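Uncharacterized protein Rv2277c (PDB 5VUG) is uncharacterised but carries a glycerophosphodiester phosphodiesterase domain of TIM-barrel type and probably hydrolyses phosphoric diesters. Local coordinates at residues Ala233-Phe238 and His261-Asp266. Sequence-based numbering, arbitrary orientation.
Sequences ASVDCF and HKIGLD
V235, on helix 232-239, faces the C-terminal end of helix 254-263, where the backbones come nearest at V235 and I263, their CA atoms 7.0 Å apart. The second helix ends in a Schellman motif: G264 has positive phi (80°), G264 N bonds back to H261 O at 3.2 Å, and the chain then turns through L265 toward strand 267-270. Contact depends on one valine, whose CB points at the turn. With CG1 anti to the backbone N (chi1 171°), V235 CG1 lies 3.6 Å from I263 O, a van der Waals approach to a backbone carbonyl. V235 CG2 serves the apolar side, meeting L265 CD2 at 3.6 Å and I263 CD1 at 4.0 Å; the V235 and L265 side chains run nearly perpendicular to each other. Strands 245-249 and 267-270 pair in parallel, and helix 254-263 connects them in a beta-alpha-beta unit of the TIM-barrel fold; the contact thus packs the helix preceding strand 245-249 against the exit of the helix following it. I263, like V235, also touches W230. L265 also touches V246 on strand 245-249, while the C237-C192 disulfide links helix 232-239 to the chain just after helix 176-189.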
loop_
_atom_site.group_PDB
_atom_site.type_symbol
_atom_site.label_atom_id
_atom_site.label_comp_id
_atom_site.label_asym_id
_atom_site.label_seq_id
_atom_site.Cartn_x
_atom_site.Cartn_y
_atom_site.Cartn_z
ATOM N N ALA A 233 16.195 8.413 2.321
ATOM C CA ALA A 233 16.354 7.132 3.002
ATOM C C ALA A 233 16.265 5.959 2.034
ATOM O O ALA A 233 17.064 5.021 2.116
ATOM C CB ALA A 233 15.318 6.993 4.116
ATOM N N SER A 234 15.297 5.983 1.117
ATOM C CA SER A 234 15.164 4.848 0.212
ATOM C C SER A 234 16.279 4.817 -0.828
ATOM O O SER A 234 16.731 3.731 -1.207
ATOM C CB SER A 234 13.770 4.792 -0.419
ATOM O OG SER A 234 13.522 5.892 -1.264
ATOM N N VAL A 235 16.750 5.979 -1.289
ATOM C CA VAL A 235 17.903 5.985 -2.190
ATOM C C VAL A 235 19.113 5.365 -1.500
ATOM O O VAL A 235 19.804 4.508 -2.063
ATOM C CB VAL A 235 18.196 7.406 -2.705
ATOM C CG1 VAL A 235 19.517 7.433 -3.465
ATOM C CG2 VAL A 235 17.066 7.887 -3.601
ATOM N N ASP A 236 19.368 5.774 -0.253
ATOM C CA ASP A 236 20.491 5.218 0.494
ATOM C C ASP A 236 20.348 3.714 0.691
ATOM O O ASP A 236 21.338 2.976 0.613
ATOM C CB ASP A 236 20.636 5.922 1.841
ATOM C CG ASP A 236 21.659 5.241 2.748
ATOM O OD1 ASP A 236 21.280 4.328 3.522
ATOM O OD2 ASP A 236 22.852 5.604 2.669
ATOM N N CYS A 237 19.132 3.243 0.978
ATOM C CA CYS A 237 18.902 1.802 1.082
ATOM C C CYS A 237 19.322 1.080 -0.198
ATOM O O CYS A 237 20.027 0.063 -0.150
ATOM C CB CYS A 237 17.433 1.529 1.424
ATOM S SG CYS A 237 16.835 -0.135 1.019
ATOM N N PHE A 238 18.914 1.602 -1.359
ATOM C CA PHE A 238 19.260 0.948 -2.620
ATOM C C PHE A 238 20.762 0.992 -2.888
ATOM O O PHE A 238 21.349 -0.006 -3.324
ATOM C CB PHE A 238 18.509 1.602 -3.786
ATOM C CG PHE A 238 17.129 1.040 -4.023
ATOM C CD1 PHE A 238 16.121 1.210 -3.083
ATOM C CD2 PHE A 238 16.837 0.351 -5.194
ATOM C CE1 PHE A 238 14.848 0.695 -3.312
ATOM C CE2 PHE A 238 15.570 -0.163 -5.432
ATOM C CZ PHE A 238 14.577 0.004 -4.491
ATOM N N HIS A 261 17.255 15.542 -7.939
ATOM C CA HIS A 261 18.585 16.089 -7.719
ATOM C C HIS A 261 18.937 16.102 -6.234
ATOM O O HIS A 261 20.044 15.710 -5.842
ATOM C CB HIS A 261 18.628 17.503 -8.291
ATOM C CG HIS A 261 20.008 18.033 -8.479
ATOM N ND1 HIS A 261 20.815 18.398 -7.423
ATOM C CD2 HIS A 261 20.731 18.252 -9.603
ATOM C CE1 HIS A 261 21.972 18.829 -7.891
ATOM N NE2 HIS A 261 21.946 18.752 -9.210
ATOM N N LYS A 262 18.002 16.559 -5.396
ATOM C CA LYS A 262 18.264 16.677 -3.962
ATOM C C LYS A 262 18.564 15.320 -3.343
ATOM O O LYS A 262 19.451 15.196 -2.487
ATOM C CB LYS A 262 17.061 17.314 -3.268
ATOM C CG LYS A 262 17.194 17.402 -1.742
ATOM C CD LYS A 262 15.934 17.980 -1.087
ATOM C CE LYS A 262 14.749 17.017 -1.185
ATOM N NZ LYS A 262 13.497 17.562 -0.558
ATOM N N ILE A 263 17.829 14.287 -3.755
ATOM C CA ILE A 263 18.014 12.965 -3.160
ATOM C C ILE A 263 19.076 12.136 -3.868
ATOM O O ILE A 263 19.405 11.039 -3.394
ATOM C CB ILE A 263 16.684 12.199 -3.011
ATOM C CG1 ILE A 263 16.128 11.785 -4.382
ATOM C CG2 ILE A 263 15.677 13.048 -2.251
ATOM C CD1 ILE A 263 14.778 11.081 -4.307
ATOM N N GLY A 264 19.622 12.619 -4.978
ATOM C CA GLY A 264 20.721 11.925 -5.618
ATOM C C GLY A 264 20.344 10.743 -6.487
ATOM O O GLY A 264 21.108 9.774 -6.559
ATOM N N LEU A 265 19.185 10.778 -7.146
ATOM C CA LEU A 265 18.899 9.752 -8.141
ATOM C C LEU A 265 19.966 9.772 -9.230
ATOM O O LEU A 265 20.416 10.836 -9.665
ATOM C CB LEU A 265 17.533 9.986 -8.781
ATOM C CG LEU A 265 16.302 9.890 -7.884
ATOM C CD1 LEU A 265 15.031 10.012 -8.727
ATOM C CD2 LEU A 265 16.301 8.597 -7.078
ATOM N N ASP A 266 20.366 8.582 -9.676
ATOM C CA ASP A 266 21.373 8.489 -10.727
ATOM C C ASP A 266 20.848 9.001 -12.057
ATOM O O ASP A 266 21.635 9.473 -12.891
ATOM C CB ASP A 266 21.845 7.046 -10.878
ATOM C CG ASP A 266 22.573 6.555 -9.656
ATOM O OD1 ASP A 266 23.789 6.821 -9.529
ATOM O OD2 ASP A 266 21.918 5.934 -8.806
#